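Local coordinates for protein metallo-beta-lactamase 1 (Acinetobacter baumannii, PDB 5MMD) that probably hydrolyses beta-lactam antibiotics to substituted beta-amino acids with zinc as cofactor, as a periplasmic class B metallo-beta-lactamase, at residues I13-S22 against S33-S41. Numbering follows the deposited sequence.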
ATOM      1  N   ILE A  13     -12.234  -4.588   8.506  1.00 16.66           N
ATOM      2  CA  ILE A  13     -12.551  -5.501   7.394  1.00 17.77           C
ATOM      3  C   ILE A  13     -12.358  -6.982   7.726  1.00 19.03           C
ATOM      4  O   ILE A  13     -12.849  -7.839   6.995  1.00 20.61           O
ATOM      5  CB  ILE A  13     -11.741  -5.162   6.093  1.00 17.41           C
ATOM      6  CG1 ILE A  13     -10.235  -5.438   6.239  1.00 15.22           C
ATOM      7  CG2 ILE A  13     -11.994  -3.718   5.661  1.00 16.18           C
ATOM      8  CD1 ILE A  13      -9.441  -5.077   4.991  1.00 14.38           C
ATOM      9  N   ASP A  14     -11.670  -7.269   8.828  1.00 18.67           N
ATOM     10  CA  ASP A  14     -11.508  -8.609   9.362  1.00 20.34           C
ATOM     11  C   ASP A  14     -11.025  -8.435  10.802  1.00 19.95           C
ATOM     12  O   ASP A  14     -10.735  -7.325  11.206  1.00 18.49           O
ATOM     13  CB  ASP A  14     -10.530  -9.424   8.528  1.00 20.15           C
ATOM     14  CG  ASP A  14     -10.637 -10.904   8.769  1.00 22.98           C
ATOM     15  OD1 ASP A  14     -11.378 -11.353   9.688  0.66 24.29           O
ATOM     16  OD2 ASP A  14      -9.957 -11.639   8.034  1.00 22.90           O
ATOM     17  N   ASN A  15     -10.999  -9.510  11.588  1.00 22.48           N
ATOM     18  CA  ASN A  15     -10.565  -9.410  12.979  1.00 21.93           C
ATOM     19  C   ASN A  15      -9.136  -8.871  13.008  1.00 20.01           C
ATOM     20  O   ASN A  15      -8.219  -9.443  12.411  1.00 19.78           O
ATOM     21  CB  ASN A  15     -10.651 -10.773  13.698  1.00 24.50           C
ATOM     22  CG  ASN A  15     -12.096 -11.244  13.940  1.00 27.12           C
ATOM     23  OD1 ASN A  15     -13.028 -10.444  14.036  1.00 26.77           O
ATOM     24  ND2 ASN A  15     -12.270 -12.544  14.054  1.00 29.32           N
ATOM     25  N   GLY A  16      -8.949  -7.747  13.686  1.00 18.92           N
ATOM     26  CA  GLY A  16      -7.644  -7.108  13.762  1.00 17.36           C
ATOM     27  C   GLY A  16      -7.062  -6.604  12.462  1.00 16.12           C
ATOM     28  O   GLY A  16      -5.848  -6.444  12.349  1.00 15.17           O
ATOM     29  N   VAL A  17      -7.918  -6.297  11.494  1.00 16.14           N
ATOM     30  CA  VAL A  17      -7.446  -5.707  10.268  1.00 14.03           C
ATOM     31  C   VAL A  17      -8.383  -4.582   9.921  1.00 13.93           C
ATOM     32  O   VAL A  17      -9.582  -4.800   9.768  1.00 14.93           O
ATOM     33  CB  VAL A  17      -7.385  -6.706   9.126  1.00 14.90           C
ATOM     34  CG1 VAL A  17      -6.847  -6.021   7.894  1.00 14.23           C
ATOM     35  CG2 VAL A  17      -6.555  -7.894   9.511  1.00 15.54           C
ATOM     36  N   PHE A  18      -7.814  -3.389   9.827  1.00 12.66           N
ATOM     37  CA  PHE A  18      -8.569  -2.158   9.599  1.00 14.32           C
ATOM     38  C   PHE A  18      -8.144  -1.456   8.328  1.00 13.47           C
ATOM     39  O   PHE A  18      -6.952  -1.264   8.111  1.00 13.29           O
ATOM     40  CB  PHE A  18      -8.376  -1.211  10.774  1.00 14.11           C
ATOM     41  CG  PHE A  18      -8.801  -1.805  12.079  1.00 15.14           C
ATOM     42  CD1 PHE A  18      -7.876  -2.499  12.861  1.00 15.74           C
ATOM     43  CD2 PHE A  18     -10.122  -1.715  12.501  1.00 16.21           C
ATOM     44  CE1 PHE A  18      -8.263  -3.070  14.080  1.00 16.50           C
ATOM     45  CE2 PHE A  18     -10.527  -2.279  13.739  1.00 17.65           C
ATOM     46  CZ  PHE A  18      -9.598  -2.961  14.519  1.00 18.51           C
ATOM     47  N   LEU A  19      -9.104  -1.082   7.485  1.00 13.87           N
ATOM     48  CA  LEU A  19      -8.815  -0.271   6.302  1.00 13.02           C
ATOM     49  C   LEU A  19      -8.864   1.203   6.679  1.00 12.39           C
ATOM     50  O   LEU A  19      -9.853   1.670   7.263  1.00 13.44           O
ATOM     51  CB  LEU A  19      -9.820  -0.570   5.208  1.00 15.29           C
ATOM     52  CG  LEU A  19      -9.842   0.290   3.947  1.00 15.94           C
ATOM     53  CD1 LEU A  19      -8.831  -0.176   2.981  1.00 15.05           C
ATOM     54  CD2 LEU A  19     -11.205   0.220   3.313  1.00 18.18           C
ATOM     55  N   HIS A  20      -7.818   1.957   6.348  1.00 12.45           N
ATOM     56  CA  HIS A  20      -7.864   3.390   6.579  1.00 12.38           C
ATOM     57  C   HIS A  20      -7.918   4.100   5.206  1.00 12.04           C
ATOM     58  O   HIS A  20      -7.319   3.651   4.218  1.00 11.49           O
ATOM     59  CB  HIS A  20      -6.697   3.859   7.460  1.00 11.57           C
ATOM     60  CG  HIS A  20      -5.328   3.713   6.853  1.00 10.70           C
ATOM     61  ND1 HIS A  20      -4.770   4.672   6.026  1.00 10.88           N
ATOM     62  CD2 HIS A  20      -4.373   2.767   7.025  1.00  9.92           C
ATOM     63  CE1 HIS A  20      -3.571   4.283   5.647  1.00 10.86           C
ATOM     64  NE2 HIS A  20      -3.283   3.146   6.280  1.00 10.86           N
ATOM     65  N   LYS A  21      -8.683   5.175   5.150  1.00 12.44           N
ATOM     66  CA  LYS A  21      -8.951   5.829   3.893  1.00 13.29           C
ATOM     67  C   LYS A  21      -8.764   7.286   4.118  1.00 14.22           C
ATOM     68  O   LYS A  21      -9.292   7.833   5.081  1.00 16.01           O
ATOM     69  CB  LYS A  21     -10.352   5.488   3.417  1.00 16.14           C
ATOM     70  CG  LYS A  21     -10.658   5.924   2.002  1.00 18.06           C
ATOM     71  CD  LYS A  21     -12.125   5.577   1.624  1.00 20.61           C
ATOM     72  CE  LYS A  21     -12.434   4.104   1.718  1.00 20.61           C
ATOM     73  NZ  LYS A  21     -11.715   3.251   0.695  1.00 20.57           N
ATOM     74  N   SER A  22      -7.946   7.914   3.280  1.00 13.10           N
ATOM     75  CA  SER A  22      -7.689   9.351   3.420  1.00 13.05           C
ATOM     76  C   SER A  22      -7.733   9.997   2.062  1.00 14.11           C
ATOM     77  O   SER A  22      -7.636   9.311   1.055  1.00 13.89           O
ATOM     78  CB  SER A  22      -6.336   9.605   4.088  1.00 10.98           C
ATOM     79  OG  SER A  22      -5.282   9.023   3.363  1.00 10.08           O
ATOM     80  N   SER A  33      -9.368   9.308  -3.100  1.00 14.90           N
ATOM     81  CA  SER A  33      -9.103   8.705  -1.807  1.00 11.69           C
ATOM     82  C   SER A  33      -7.968   7.672  -1.950  1.00 11.12           C
ATOM     83  O   SER A  33      -7.741   7.136  -3.022  1.00 11.14           O
ATOM     84  CB  SER A  33     -10.355   8.030  -1.240  1.00 13.21           C
ATOM     85  OG  SER A  33     -10.751   6.933  -2.048  1.00 13.54           O
ATOM     86  N   SER A  34      -7.346   7.339  -0.841  1.00 10.27           N
ATOM     87  CA  SER A  34      -6.253   6.358  -0.833  1.00 10.43           C
ATOM     88  C   SER A  34      -6.422   5.413   0.325  1.00  9.84           C
ATOM     89  O   SER A  34      -6.774   5.870   1.395  1.00 11.60           O
ATOM     90  CB  SER A  34      -4.915   7.077  -0.743  1.00 10.18           C
ATOM     91  OG  SER A  34      -3.867   6.194  -0.335  1.00 10.41           O
ATOM     92  N   ASN A  35      -6.147   4.125   0.109  1.00  8.96           N
ATOM     93  CA  ASN A  35      -6.297   3.087   1.134  1.00  9.38           C
ATOM     94  C   ASN A  35      -4.969   2.714   1.789  1.00 10.14           C
ATOM     95  O   ASN A  35      -3.928   2.763   1.154  1.00  7.99           O
ATOM     96  CB  ASN A  35      -6.872   1.795   0.557  1.00 10.62           C
ATOM     97  CG  ASN A  35      -8.240   1.982  -0.061  1.00 10.88           C
ATOM     98  OD1 ASN A  35      -9.042   2.790   0.385  1.00 11.93           O
ATOM     99  ND2 ASN A  35      -8.504   1.223  -1.114  1.00 12.40           N
ATOM    100  N   GLY A  36      -5.040   2.298   3.039  1.00 10.21           N
ATOM    101  CA  GLY A  36      -3.929   1.575   3.658  1.00  9.24           C
ATOM    102  C   GLY A  36      -4.540   0.635   4.691  1.00  8.60           C
ATOM    103  O   GLY A  36      -5.771   0.571   4.778  1.00  9.70           O
ATOM    104  N   LEU A  37      -3.720  -0.112   5.432  1.00  9.94           N
ATOM    105  CA  LEU A  37      -4.258  -0.962   6.499  1.00 11.16           C
ATOM    106  C   LEU A  37      -3.619  -0.663   7.836  1.00 11.43           C
ATOM    107  O   LEU A  37      -2.507  -0.158   7.934  1.00 11.54           O
ATOM    108  CB  LEU A  37      -4.073  -2.451   6.183  1.00 11.61           C
ATOM    109  CG  LEU A  37      -4.714  -3.038   4.912  1.00 10.79           C
ATOM    110  CD1 LEU A  37      -4.330  -4.490   4.674  1.00 12.55           C
ATOM    111  CD2 LEU A  37      -6.247  -2.928   4.950  1.00 12.26           C
ATOM    112  N   VAL A  38      -4.332  -1.042   8.883  1.00 12.29           N
ATOM    113  CA  VAL A  38      -3.725  -1.212  10.178  1.00 13.43           C
ATOM    114  C   VAL A  38      -3.944  -2.696  10.521  1.00 13.46           C
ATOM    115  O   VAL A  38      -5.079  -3.210  10.518  1.00 13.79           O
ATOM    116  CB  VAL A  38      -4.330  -0.278  11.263  1.00 13.96           C
ATOM    117  CG1 VAL A  38      -3.605  -0.462  12.600  1.00 14.71           C
ATOM    118  CG2 VAL A  38      -4.295   1.143  10.829  1.00 13.60           C
ATOM    119  N   VAL A  39      -2.847  -3.386  10.806  1.00 13.64           N
ATOM    120  CA  VAL A  39      -2.890  -4.803  11.126  1.00 14.81           C
ATOM    121  C   VAL A  39      -2.411  -5.060  12.561  1.00 15.56           C
ATOM    122  O   VAL A  39      -1.359  -4.582  12.983  1.00 15.78           O
ATOM    123  CB  VAL A  39      -2.028  -5.591  10.155  1.00 14.99           C
ATOM    124  CG1 VAL A  39      -2.061  -7.062  10.486  1.00 17.18           C
ATOM    125  CG2 VAL A  39      -2.439  -5.314   8.723  1.00 13.25           C
ATOM    126  N   ILE A  40      -3.188  -5.841  13.287  1.00 16.49           N
ATOM    127  CA  ILE A  40      -2.905  -6.152  14.673  1.00 16.71           C
ATOM    128  C   ILE A  40      -2.494  -7.589  14.894  1.00 17.92           C
ATOM    129  O   ILE A  40      -3.146  -8.514  14.412  1.00 18.44           O
ATOM    130  CB  ILE A  40      -4.122  -5.912  15.556  1.00 17.04           C
ATOM    131  CG1 ILE A  40      -4.824  -4.620  15.196  1.00 15.70           C
ATOM    132  CG2 ILE A  40      -3.733  -5.995  17.062  1.00 18.17           C
ATOM    133  CD1 ILE A  40      -4.035  -3.426  15.371  1.00 15.81           C
ATOM    134  N   SER A  41      -1.444  -7.754  15.702  1.00 18.86           N
ATOM    135  CA  SER A  41      -1.031  -9.039  16.214  1.00 20.69           C
ATOM    136  C   SER A  41      -0.548  -8.875  17.668  1.00 21.92           C
ATOM    137  O   SER A  41       0.355  -8.092  17.950  1.00 21.74           O
ATOM    138  CB  SER A  41       0.070  -9.628  15.348  1.00 21.50           C
ATOM    139  OG  SER A  41       0.479 -10.894  15.828  1.00 23.04           O
TER
HETATM  140  O   HOH W   1      -4.573  -9.147  11.987  1.00 17.00           O
HETATM  141  O   HOH W   2      -5.220   6.227   3.794  1.00  8.68           O
HETATM  142  O   HOH W   3     -13.077   4.324  -1.983  1.00 30.12           O
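The His20 imidazole lays one face over Gly36 CA, offset toward the ring's rim, with CA 3.5 Å from the ring centroid in a CH-pi contact. A chi1 of 66° tucks CG over the His20 backbone and turns the ring toward the neighbouring strand, where glycine suits the place because it has no side chain and the ring can press against its backbone. ND1 reaches a water, 2.8 Å away, that also bonds Ser34 O and Ser22 OG, the latter bonded to Trp52 N as well. On the opposite face of this antiparallel hairpin, Lys21 and Asn35 run side by side from a non-hydrogen-bonded pair. The lysine chain bends at its last two torsions, bringing NZ 2.7 Å from Asn35 OD1, 18° off the carbonyl plane; the amide ND2 bonds Gly202 O and Pro199 O. Further along, Leu37 CD2 touches Ile13 CD1 (3.8 Å) and lies more loosely against Val17 CG1 and Leu19 CD1; branched apolar chains suit Val17, Leu19 and Leu37, which are buried, with Ile13 less so. Across the sheet, the rim of the Phe18 ring meets Ile40 CG1 in its own plane, CE1 to CG1 3.9 Å. Paired backbone bonds at Phe18-Val38, His20-Gly36 and Ser22-Ser34 hold the register. Gly16 suits the third place of the type II turn from Asp14 to Val17, where phi is positive, beside the classic bulge of Ile13 and Asp14 opposite Val17. Ser34 approaches the second zinc's ligands Asp82 and His201, its OG bonded to Lys83. Strands 9-14 and 44-48 flank the hairpin within the mixed sheet, while helix 54-66 covers the face of Phe18, His20 and Val38, with Trp63 edge-to-face against Phe18.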